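Local structure of aclacinomycin-N/aclacinomycin-A oxidase (Streptomyces galilaeus, 2IPI) at residues Arg168-Val173 with Leu240-Pro245; Glu263-Ile268 with Thr379-Leu384; Trp440-Tyr445 with Glu477-Ser482; Val472-Glu477 with Tyr487-Lys492. The protein oxidises the terminal sugar of aclacinomycin N to give aclacinomycin A and then aclacinomycin Y, using bicovalently bound FAD and molecular oxygen. All coordinates share one frame; numbering follows the deposited sequence.

Contact 1: residues Arg168-Val173 with Leu240-Pro245; sequences RRDGVV and LLPKAP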
# COMPACT_ATOMS: atom_id res chain seq x y z
N ARG A 168 4.61 10.83 -6.53
CA ARG A 168 5.69 11.77 -6.78
C ARG A 168 5.19 13.17 -7.16
O ARG A 168 5.78 14.14 -6.70
CB ARG A 168 6.60 11.26 -7.92
CG ARG A 168 7.73 10.39 -7.39
CD ARG A 168 9.06 10.76 -8.02
NE ARG A 168 9.36 10.04 -9.23
CZ ARG A 168 10.34 10.31 -10.08
NH1 ARG A 168 11.18 11.33 -9.91
NH2 ARG A 168 10.48 9.53 -11.16
N ARG A 169 4.13 13.19 -7.95
CA ARG A 169 3.48 14.33 -8.58
C ARG A 169 2.46 15.01 -7.65
O ARG A 169 2.45 16.25 -7.55
CB ARG A 169 2.80 13.98 -9.91
CG ARG A 169 1.37 13.46 -9.94
CD ARG A 169 0.69 13.49 -11.29
NE ARG A 169 0.13 14.78 -11.65
CZ ARG A 169 -1.12 15.04 -12.03
NH1 ARG A 169 -2.01 14.08 -12.11
NH2 ARG A 169 -1.47 16.29 -12.32
N ASP A 170 1.63 14.24 -6.98
CA ASP A 170 0.53 14.76 -6.17
C ASP A 170 0.56 14.30 -4.72
O ASP A 170 -0.29 14.81 -3.97
CB ASP A 170 -0.81 14.32 -6.74
CG ASP A 170 -1.10 14.73 -8.17
OD1 ASP A 170 -0.63 15.79 -8.61
OD2 ASP A 170 -1.82 13.97 -8.84
N GLY A 171 1.42 13.41 -4.31
CA GLY A 171 1.59 12.91 -2.96
C GLY A 171 0.81 11.66 -2.63
O GLY A 171 0.36 10.91 -3.49
N VAL A 172 0.63 11.36 -1.33
CA VAL A 172 -0.09 10.14 -0.93
C VAL A 172 -1.56 10.29 -1.27
O VAL A 172 -1.98 11.40 -1.60
CB VAL A 172 0.21 9.89 0.56
CG1 VAL A 172 -0.98 9.48 1.41
CG2 VAL A 172 1.31 8.83 0.62
N VAL A 173 -2.32 9.21 -1.25
CA VAL A 173 -3.76 9.35 -1.54
C VAL A 173 -4.41 10.12 -0.40
O VAL A 173 -5.30 10.94 -0.60
CB VAL A 173 -4.39 7.97 -1.77
CG1 VAL A 173 -4.43 7.19 -0.46
CG2 VAL A 173 -5.78 8.08 -2.38
N LEU A 240 -11.25 19.93 -8.57
CA LEU A 240 -11.22 19.70 -7.12
C LEU A 240 -10.31 18.54 -6.75
O LEU A 240 -10.07 18.28 -5.56
CB LEU A 240 -12.64 19.49 -6.56
CG LEU A 240 -13.50 20.75 -6.50
CD1 LEU A 240 -14.77 20.54 -5.70
CD2 LEU A 240 -12.70 21.93 -5.95
N LEU A 241 -9.78 17.82 -7.74
CA LEU A 241 -8.75 16.81 -7.48
C LEU A 241 -7.81 16.81 -8.69
O LEU A 241 -8.20 17.34 -9.74
CB LEU A 241 -9.30 15.42 -7.23
CG LEU A 241 -10.24 15.04 -6.10
CD1 LEU A 241 -11.02 13.78 -6.42
CD2 LEU A 241 -9.37 14.82 -4.87
N PRO A 242 -6.61 16.24 -8.61
CA PRO A 242 -5.68 16.28 -9.75
C PRO A 242 -6.28 15.66 -11.00
O PRO A 242 -7.02 14.67 -10.98
CB PRO A 242 -4.49 15.45 -9.25
CG PRO A 242 -4.54 15.70 -7.76
CD PRO A 242 -6.02 15.50 -7.46
N LYS A 243 -5.91 16.28 -12.13
CA LYS A 243 -6.32 15.82 -13.43
C LYS A 243 -5.44 14.69 -13.96
O LYS A 243 -4.23 14.75 -13.80
CB LYS A 243 -6.26 16.96 -14.46
CG LYS A 243 -7.62 17.20 -15.11
CD LYS A 243 -8.51 17.98 -14.15
CE LYS A 243 -8.58 19.45 -14.57
NZ LYS A 243 -9.76 19.67 -15.45
N ALA A 244 -6.06 13.70 -14.59
CA ALA A 244 -5.32 12.58 -15.15
C ALA A 244 -4.32 13.07 -16.19
O ALA A 244 -4.54 14.10 -16.82
CB ALA A 244 -6.25 11.54 -15.76
N PRO A 245 -3.21 12.35 -16.35
CA PRO A 245 -2.23 12.66 -17.40
C PRO A 245 -2.85 12.56 -18.78
O PRO A 245 -3.83 11.85 -18.97
CB PRO A 245 -1.17 11.55 -17.26
CG PRO A 245 -1.27 11.23 -15.80
CD PRO A 245 -2.76 11.22 -15.53
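Asp170 and Pro242 make the tight part of this contact. The carboxylate lies against the proline ring, with Asp170 OD2 3.1 Å from Pro242 CB. Pro242 CG is also close, 3.6 Å from Asp170 CG. The side chains run alongside each other, pointing opposite ways. OD2 is buried here and has no hydrogen-bond partner in the model. Arg169 NH1 stands 3.3 Å from Asp170 OD2, but the oxygen lies well off the guanidinium plane. The arginine may partly balance the charge, yet no N-H points at the oxygen. The pair sits at the C-terminal end of helix 167-170, within the PCMH-type FAD-binding region. Gly171 then leaves the helix with positive phi. Segment 240-245 belongs to the connection from strand 221-227, in the five-stranded sheet, to strand 248-256, in the seven-stranded sheet. Arg169 reaches this connection with one hydrogen bond. Its chain bends at chi3 (-82°), and NH1 donates to Lys243 O at 2.9 Å with an N-H...O angle of 150°. The donor is tilted 34° from the carbonyl plane. The Lys243 side chain marks the loose side. It leaves the backbone away from the helix end, makes no close approach to segment 168-173, and is exposed.

Contact 2: residues Glu263-Ile268 with Thr379-Leu384; sequences EAFTRI and TLYRHL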
# COMPACT_ATOMS: atom_id res chain seq x y z
N GLU A 263 29.75 -7.01 -10.33
CA GLU A 263 30.17 -5.64 -10.54
C GLU A 263 29.16 -4.81 -11.33
O GLU A 263 28.86 -3.67 -10.93
CB GLU A 263 31.53 -5.54 -11.25
CG GLU A 263 32.18 -6.82 -11.70
CD GLU A 263 33.66 -6.91 -11.42
OE1 GLU A 263 34.41 -6.04 -11.93
OE2 GLU A 263 34.10 -7.84 -10.69
N ALA A 264 28.64 -5.28 -12.46
CA ALA A 264 27.70 -4.44 -13.20
C ALA A 264 26.39 -4.26 -12.42
O ALA A 264 25.85 -3.15 -12.40
CB ALA A 264 27.40 -4.97 -14.58
N PHE A 265 25.85 -5.30 -11.79
CA PHE A 265 24.63 -5.18 -10.99
C PHE A 265 24.77 -4.04 -9.99
O PHE A 265 23.88 -3.21 -9.83
CB PHE A 265 24.34 -6.49 -10.27
CG PHE A 265 23.14 -6.58 -9.35
CD1 PHE A 265 21.91 -7.02 -9.84
CD2 PHE A 265 23.22 -6.23 -8.01
CE1 PHE A 265 20.80 -7.13 -9.02
CE2 PHE A 265 22.11 -6.32 -7.18
CZ PHE A 265 20.90 -6.76 -7.69
N THR A 266 25.91 -4.01 -9.32
CA THR A 266 26.20 -3.00 -8.30
C THR A 266 26.31 -1.61 -8.90
O THR A 266 25.86 -0.62 -8.32
CB THR A 266 27.49 -3.34 -7.54
OG1 THR A 266 27.24 -4.43 -6.64
CG2 THR A 266 27.93 -2.17 -6.67
N ARG A 267 26.93 -1.45 -10.08
CA ARG A 267 26.91 -0.12 -10.67
C ARG A 267 25.47 0.34 -10.92
O ARG A 267 25.17 1.51 -10.71
CB ARG A 267 27.67 -0.07 -11.99
CG ARG A 267 29.08 -0.60 -11.83
CD ARG A 267 30.07 0.54 -11.89
NE ARG A 267 30.42 1.01 -10.55
CZ ARG A 267 31.62 1.48 -10.25
NH1 ARG A 267 31.88 1.89 -9.01
NH2 ARG A 267 32.57 1.52 -11.19
N ILE A 268 24.64 -0.58 -11.36
CA ILE A 268 23.23 -0.35 -11.65
C ILE A 268 22.53 0.06 -10.36
O ILE A 268 21.84 1.08 -10.31
CB ILE A 268 22.58 -1.60 -12.26
CG1 ILE A 268 22.77 -1.71 -13.78
CG2 ILE A 268 21.09 -1.72 -11.93
CD1 ILE A 268 22.29 -3.03 -14.36
N THR A 379 24.73 -8.01 -0.77
CA THR A 379 23.79 -8.93 -0.14
C THR A 379 22.68 -9.27 -1.14
O THR A 379 22.31 -10.42 -1.33
CB THR A 379 23.16 -8.32 1.13
OG1 THR A 379 24.15 -8.21 2.17
CG2 THR A 379 22.05 -9.20 1.68
N LEU A 380 22.20 -8.21 -1.77
CA LEU A 380 21.20 -8.25 -2.82
C LEU A 380 21.65 -9.18 -3.95
O LEU A 380 21.00 -10.17 -4.26
CB LEU A 380 20.95 -6.85 -3.37
CG LEU A 380 19.54 -6.27 -3.23
CD1 LEU A 380 18.71 -7.05 -2.23
CD2 LEU A 380 19.60 -4.81 -2.81
N TYR A 381 22.79 -8.87 -4.56
CA TYR A 381 23.25 -9.69 -5.68
C TYR A 381 23.40 -11.15 -5.29
O TYR A 381 22.90 -12.04 -6.00
CB TYR A 381 24.57 -9.15 -6.26
CG TYR A 381 25.02 -9.92 -7.49
CD1 TYR A 381 24.56 -9.54 -8.74
CD2 TYR A 381 25.89 -11.00 -7.42
CE1 TYR A 381 24.95 -10.22 -9.88
CE2 TYR A 381 26.30 -11.68 -8.56
CZ TYR A 381 25.82 -11.28 -9.79
OH TYR A 381 26.20 -11.94 -10.93
N ARG A 382 24.09 -11.47 -4.20
CA ARG A 382 24.33 -12.89 -3.89
C ARG A 382 23.04 -13.66 -3.70
O ARG A 382 22.85 -14.79 -4.16
CB ARG A 382 25.19 -13.03 -2.64
CG ARG A 382 25.91 -14.37 -2.51
CD ARG A 382 26.57 -14.43 -1.13
NE ARG A 382 27.01 -13.10 -0.69
CZ ARG A 382 26.62 -12.51 0.43
NH1 ARG A 382 25.77 -13.11 1.23
NH2 ARG A 382 27.04 -11.31 0.79
N HIS A 383 22.10 -13.06 -2.96
CA HIS A 383 20.85 -13.77 -2.71
C HIS A 383 19.97 -13.81 -3.94
O HIS A 383 19.14 -14.71 -4.13
CB HIS A 383 20.10 -13.11 -1.56
CG HIS A 383 20.35 -13.80 -0.25
ND1 HIS A 383 21.33 -13.40 0.62
CD2 HIS A 383 19.74 -14.86 0.31
CE1 HIS A 383 21.31 -14.20 1.67
NE2 HIS A 383 20.36 -15.09 1.52
N LEU A 384 20.16 -12.82 -4.83
CA LEU A 384 19.28 -12.90 -6.02
C LEU A 384 19.94 -13.84 -7.02
O LEU A 384 19.25 -14.62 -7.66
CB LEU A 384 18.99 -11.51 -6.57
CG LEU A 384 17.96 -10.68 -5.78
CD1 LEU A 384 17.99 -9.21 -6.18
CD2 LEU A 384 16.56 -11.25 -5.96
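Leu380 is the first residue of 379-384 to meet the other helix. Its CB lies at the edge of the Phe265 ring, near the ring plane, 4.0 Å from Phe265 CE2. Tyr381 follows and carries most of the contact. Its ring turns an edge toward the face of Phe265 in an offset edge-to-face pair. The centroids are 5.2 Å apart and the planes stand at 66°. Tyr381 CD1 is the atom that presses in, 3.3 Å from Phe265 CG and 3.4 Å from Phe265 CB. Both rings extend anti to their own backbone N (chi1 178° for Phe265), which sends each toward the other helix. Tyr381 also meets the ring of Trp257, and its OH makes a weak hydrogen bond to Leu260 O. One turn after Leu380, Leu384 CD1 touches the far end of the Phe265 ring, 4.1 Å from Phe265 CZ. The two side chains run nearly perpendicular. Phe265 thus rests on three residues of one helix face. The axes of 263-268 and 379-384 approach to 10.1 Å, with N-to-C directions 130° apart. Both helices pack on strand 290-296 of the large antiparallel sheet, Ile268 on Phe293 and Leu384 on Leu295. The side chain of Leu384 is about 11 Å from the bound anthracycline. No hydrogen bond or salt bridge joins the two segments. Their hold on each other therefore rests on dispersion and the edge-to-face ring pair, with Phe265 as the common partner.

Contact 3: residues Trp440-Tyr445 with Glu477-Ser482; sequences WIREIY and ERWNTS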
# COMPACT_ATOMS: atom_id res chain seq x y z
N TRP A 440 13.87 -18.16 2.85
CA TRP A 440 14.42 -17.27 1.85
C TRP A 440 14.14 -15.81 2.13
O TRP A 440 15.06 -14.99 2.21
CB TRP A 440 13.84 -17.67 0.47
CG TRP A 440 13.69 -16.51 -0.46
CD1 TRP A 440 12.57 -15.79 -0.75
CD2 TRP A 440 14.75 -15.94 -1.24
NE1 TRP A 440 12.86 -14.81 -1.66
CE2 TRP A 440 14.19 -14.88 -1.98
CE3 TRP A 440 16.11 -16.23 -1.38
CZ2 TRP A 440 14.95 -14.10 -2.85
CZ3 TRP A 440 16.85 -15.45 -2.24
CH2 TRP A 440 16.27 -14.40 -2.97
N ILE A 441 12.86 -15.45 2.26
CA ILE A 441 12.54 -14.03 2.39
C ILE A 441 13.08 -13.43 3.68
O ILE A 441 13.46 -12.26 3.76
CB ILE A 441 11.02 -13.74 2.34
CG1 ILE A 441 10.13 -14.81 2.95
CG2 ILE A 441 10.60 -13.46 0.91
CD1 ILE A 441 10.07 -14.79 4.47
N ARG A 442 13.11 -14.26 4.74
CA ARG A 442 13.57 -13.68 6.00
C ARG A 442 15.07 -13.43 5.95
O ARG A 442 15.54 -12.41 6.44
CB ARG A 442 13.21 -14.60 7.16
CG ARG A 442 11.73 -14.61 7.50
CD ARG A 442 11.34 -15.98 8.06
NE ARG A 442 10.06 -15.87 8.75
CZ ARG A 442 9.27 -16.84 9.13
NH1 ARG A 442 9.59 -18.10 8.91
NH2 ARG A 442 8.13 -16.54 9.76
N GLU A 443 15.80 -14.38 5.38
CA GLU A 443 17.24 -14.27 5.22
C GLU A 443 17.69 -13.05 4.44
O GLU A 443 18.60 -12.36 4.89
CB GLU A 443 17.76 -15.53 4.51
CG GLU A 443 18.08 -16.69 5.44
CD GLU A 443 17.78 -18.03 4.79
OE1 GLU A 443 17.69 -19.06 5.51
OE2 GLU A 443 17.64 -18.07 3.55
N ILE A 444 17.11 -12.72 3.28
CA ILE A 444 17.56 -11.53 2.57
C ILE A 444 17.36 -10.24 3.36
O ILE A 444 18.21 -9.34 3.37
CB ILE A 444 16.85 -11.29 1.22
CG1 ILE A 444 15.92 -12.40 0.78
CG2 ILE A 444 17.88 -10.93 0.16
CD1 ILE A 444 14.96 -12.01 -0.34
N TYR A 445 16.20 -10.18 4.02
CA TYR A 445 15.83 -9.00 4.78
C TYR A 445 16.76 -8.73 5.96
O TYR A 445 17.30 -7.63 6.08
CB TYR A 445 14.40 -9.15 5.29
CG TYR A 445 13.73 -7.86 5.69
CD1 TYR A 445 13.56 -7.51 7.02
CD2 TYR A 445 13.25 -6.99 4.72
CE1 TYR A 445 12.95 -6.32 7.38
CE2 TYR A 445 12.64 -5.80 5.07
CZ TYR A 445 12.49 -5.47 6.40
OH TYR A 445 11.87 -4.29 6.74
N GLU A 477 11.09 -11.80 18.34
CA GLU A 477 12.42 -11.44 18.82
C GLU A 477 13.46 -12.45 18.35
O GLU A 477 14.64 -12.17 18.20
CB GLU A 477 12.43 -11.34 20.34
N ARG A 478 12.97 -13.67 18.07
CA ARG A 478 13.85 -14.72 17.56
C ARG A 478 14.07 -14.56 16.06
O ARG A 478 13.88 -15.51 15.31
CB ARG A 478 13.26 -16.10 17.87
N TRP A 479 14.45 -13.36 15.67
CA TRP A 479 14.69 -12.92 14.31
C TRP A 479 15.47 -11.62 14.29
O TRP A 479 16.71 -11.62 14.29
CB TRP A 479 13.37 -12.74 13.53
CG TRP A 479 13.06 -13.99 12.76
CD1 TRP A 479 11.95 -14.77 12.85
CD2 TRP A 479 13.91 -14.59 11.77
NE1 TRP A 479 12.06 -15.83 11.97
CE2 TRP A 479 13.25 -15.74 11.30
CE3 TRP A 479 15.16 -14.26 11.23
CZ2 TRP A 479 13.80 -16.57 10.32
CZ3 TRP A 479 15.70 -15.08 10.26
CH2 TRP A 479 15.02 -16.22 9.81
N ASN A 480 14.73 -10.51 14.25
CA ASN A 480 15.38 -9.23 13.98
C ASN A 480 14.99 -8.19 15.03
O ASN A 480 14.94 -8.48 16.23
CB ASN A 480 15.05 -8.78 12.56
CG ASN A 480 14.88 -9.83 11.50
OD1 ASN A 480 14.58 -11.00 11.70
ND2 ASN A 480 15.06 -9.46 10.23
N THR A 481 14.70 -6.96 14.61
CA THR A 481 14.23 -5.92 15.51
C THR A 481 15.11 -5.73 16.73
O THR A 481 14.73 -6.15 17.84
CB THR A 481 12.80 -6.23 16.01
OG1 THR A 481 12.32 -7.44 15.43
CG2 THR A 481 11.83 -5.13 15.63
N SER A 482 16.30 -5.14 16.63
CA SER A 482 17.09 -5.03 17.85
C SER A 482 16.87 -3.72 18.62
O SER A 482 17.46 -2.67 18.39
CB SER A 482 18.58 -5.26 17.56
OG SER A 482 18.94 -6.57 17.95
O HOH W 1 13.40 -10.96 8.34
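Arg442 of helix 434-448 lies across the indole of Trp479, which belongs to the loop before helix 486-491 in the berberine-like region. The long axes of the two side chains are roughly perpendicular. Arg442 CB starts the contact with a CH-pi interaction over the six-membered ring. It is 3.9 Å from the centroid and 24° off the normal, displaced toward the rim, where Trp479 CH2 is 3.6 Å away. The chain then runs extended over the indole. CD makes the closest approach, 3.4 Å from Trp479 CZ2. Next comes NE, 3.8 Å from Trp479 NE1, which lies over one face of the guanidinium. That group and the indole are inclined by 31°, so the planes are not parallel. At the tip, NH2 forms a salt bridge with Asp473, which fixes the far end of the arginine. Trp479 itself is exposed and shields one side of the arginine chain.

Tyr445, one turn further along the helix, meets the loop more lightly. Asn480 ND2 lies at the edge of its ring, 4.0 Å from Tyr445 CD1. The Tyr445 OH is hydrogen-bonded to Gly365 O. Asn480 ND2 is gripped twice: it is hydrogen-bonded to Gly454 O, and it also donates at 2.9 Å to a water that in turn donates to Arg442 O at 3.2 Å.

Contact 4: residues Val472-Glu477 with Tyr487-Lys492; sequences VDLVDE and YTLYYK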
# COMPACT_ATOMS: atom_id res chain seq x y z
N VAL A 472 4.58 -9.74 10.57
CA VAL A 472 4.43 -10.06 12.01
C VAL A 472 5.74 -10.56 12.59
O VAL A 472 5.92 -10.73 13.79
CB VAL A 472 3.23 -11.00 12.16
CG1 VAL A 472 3.65 -12.45 11.99
CG2 VAL A 472 2.55 -10.72 13.50
N ASP A 473 6.74 -10.78 11.73
CA ASP A 473 8.10 -11.06 12.15
C ASP A 473 8.68 -9.86 12.89
O ASP A 473 9.66 -10.00 13.63
CB ASP A 473 8.99 -11.41 10.96
CG ASP A 473 8.55 -12.69 10.27
OD1 ASP A 473 8.72 -12.83 9.05
OD2 ASP A 473 8.04 -13.58 11.00
N LEU A 474 8.06 -8.69 12.69
CA LEU A 474 8.55 -7.50 13.38
C LEU A 474 8.34 -7.60 14.89
O LEU A 474 8.95 -6.83 15.64
CB LEU A 474 7.89 -6.22 12.88
CG LEU A 474 8.14 -5.83 11.42
CD1 LEU A 474 7.73 -4.37 11.18
CD2 LEU A 474 9.59 -6.06 11.03
N VAL A 475 7.48 -8.53 15.29
CA VAL A 475 7.15 -8.74 16.69
C VAL A 475 7.74 -10.06 17.19
O VAL A 475 7.52 -10.45 18.33
CB VAL A 475 5.62 -8.75 16.90
CG1 VAL A 475 5.28 -8.78 18.38
CG2 VAL A 475 4.99 -7.54 16.22
N ASP A 476 8.52 -10.73 16.34
CA ASP A 476 9.25 -11.92 16.75
C ASP A 476 10.72 -11.60 17.07
O ASP A 476 11.48 -11.13 16.23
CB ASP A 476 9.16 -12.99 15.66
CG ASP A 476 9.97 -14.22 16.00
OD1 ASP A 476 9.37 -15.22 16.46
OD2 ASP A 476 11.21 -14.19 15.83
N GLU A 477 11.09 -11.80 18.34
CA GLU A 477 12.42 -11.44 18.82
C GLU A 477 13.46 -12.45 18.35
O GLU A 477 14.64 -12.17 18.20
CB GLU A 477 12.43 -11.34 20.34
N TYR A 487 6.03 -0.55 16.41
CA TYR A 487 5.24 0.66 16.14
C TYR A 487 6.14 1.84 15.81
O TYR A 487 5.77 2.74 15.04
CB TYR A 487 4.30 1.00 17.30
CG TYR A 487 4.89 1.00 18.68
CD1 TYR A 487 4.56 0.01 19.60
CD2 TYR A 487 5.79 1.99 19.08
CE1 TYR A 487 5.10 -0.00 20.87
CE2 TYR A 487 6.33 1.98 20.36
CZ TYR A 487 5.98 0.98 21.25
OH TYR A 487 6.52 0.97 22.52
N THR A 488 7.35 1.87 16.37
CA THR A 488 8.37 2.83 15.93
C THR A 488 8.62 2.63 14.44
O THR A 488 8.70 3.57 13.65
CB THR A 488 9.67 2.64 16.73
OG1 THR A 488 9.39 2.91 18.12
CG2 THR A 488 10.76 3.59 16.27
N LEU A 489 8.75 1.35 14.08
CA LEU A 489 9.10 0.98 12.72
C LEU A 489 8.08 1.55 11.74
O LEU A 489 8.47 2.12 10.73
CB LEU A 489 9.19 -0.53 12.56
CG LEU A 489 10.36 -1.25 13.24
CD1 LEU A 489 10.44 -2.68 12.74
CD2 LEU A 489 11.69 -0.54 13.00
N TYR A 490 6.79 1.38 12.07
CA TYR A 490 5.76 1.77 11.10
C TYR A 490 5.33 3.23 11.21
O TYR A 490 4.91 3.84 10.21
CB TYR A 490 4.55 0.86 11.29
CG TYR A 490 4.62 -0.49 10.63
CD1 TYR A 490 4.47 -1.64 11.40
CD2 TYR A 490 4.84 -0.67 9.27
CE1 TYR A 490 4.52 -2.91 10.84
CE2 TYR A 490 4.89 -1.94 8.70
CZ TYR A 490 4.74 -3.06 9.48
OH TYR A 490 4.79 -4.33 8.93
N TYR A 491 5.33 3.84 12.38
CA TYR A 491 4.72 5.15 12.55
C TYR A 491 5.65 6.22 13.12
O TYR A 491 5.20 7.37 13.26
CB TYR A 491 3.53 5.05 13.53
CG TYR A 491 2.47 4.03 13.24
CD1 TYR A 491 1.59 4.19 12.16
CD2 TYR A 491 2.30 2.91 14.03
CE1 TYR A 491 0.61 3.24 11.90
CE2 TYR A 491 1.33 1.97 13.78
CZ TYR A 491 0.48 2.14 12.71
OH TYR A 491 -0.46 1.17 12.51
N LYS A 492 6.88 5.88 13.47
CA LYS A 492 7.83 6.77 14.12
C LYS A 492 7.17 7.57 15.23
O LYS A 492 6.38 7.01 15.98
CB LYS A 492 8.47 7.70 13.08
CG LYS A 492 9.19 6.87 12.01
CD LYS A 492 9.42 7.70 10.76
CE LYS A 492 10.46 8.79 10.97
NZ LYS A 492 11.64 8.72 10.07
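The 3-10 segment 472-475, in the berberine-like region, packs on helix 486-491 through one leucine, Leu474. This segment follows closely after Asn468, which binds FAD, and Tyr469, an active-site proton acceptor. Leu474 CD1 is wedged between two residues of the helix. It is 3.6 Å from Leu489 CD1 and 3.5 Å from Tyr490 CE1. The other branch also takes part, with Leu474 CD2 3.9 Å from Leu489 CD1. Leu474 comes to the tyrosine ring obliquely, near its hydroxyl end. CZ and OH of Tyr490 are each 3.7 Å from Leu474 CD1. The Tyr490 ring reaches this place with CG anti to the carbonyl carbon (chi1 -81°). Its OH is hydrogen-bonded to Tyr469 O and weakly to Asp471 N. Tyr490 is therefore a second-shell residue that holds the backbone of a catalytic one, while its CE1, CZ and OH lie against Leu474 CD1. The contact is buried and mainly apolar; no hydrogen bond joins the two segments. Around it, Trp486 at the start of helix 486-491 also covers Leu474, and Asp473 forms a salt bridge with Lys364 of strand 360-368, linking the 3-10 segment to the edge strand of the seven-stranded sheet.

How the contacts relate
Contacts 2 and 4 are buried and mainly apolar, contact 3 is partly buried, and contact 1 lies at the surface. Contact 1 has the one direct hydrogen bond between two segments; contact 3 is bridged by a water. Contact 1 is far from the annotated sites and stands on the opposite side of the chain's centre from contacts 3 and 4. Contacts 3 and 4 share Glu477 and alternate along the chain. Both hold the loop between helices 434-448 and 486-491, and Thr481 CG2 touches Leu474 O at 3.3 Å. Contact 2 reaches contact 3 through His383, which packs on Trp440 and Ile444 of helix 434-448. Contact 2 joins two rings and two leucines, and contact 4 lies closest to Tyr469.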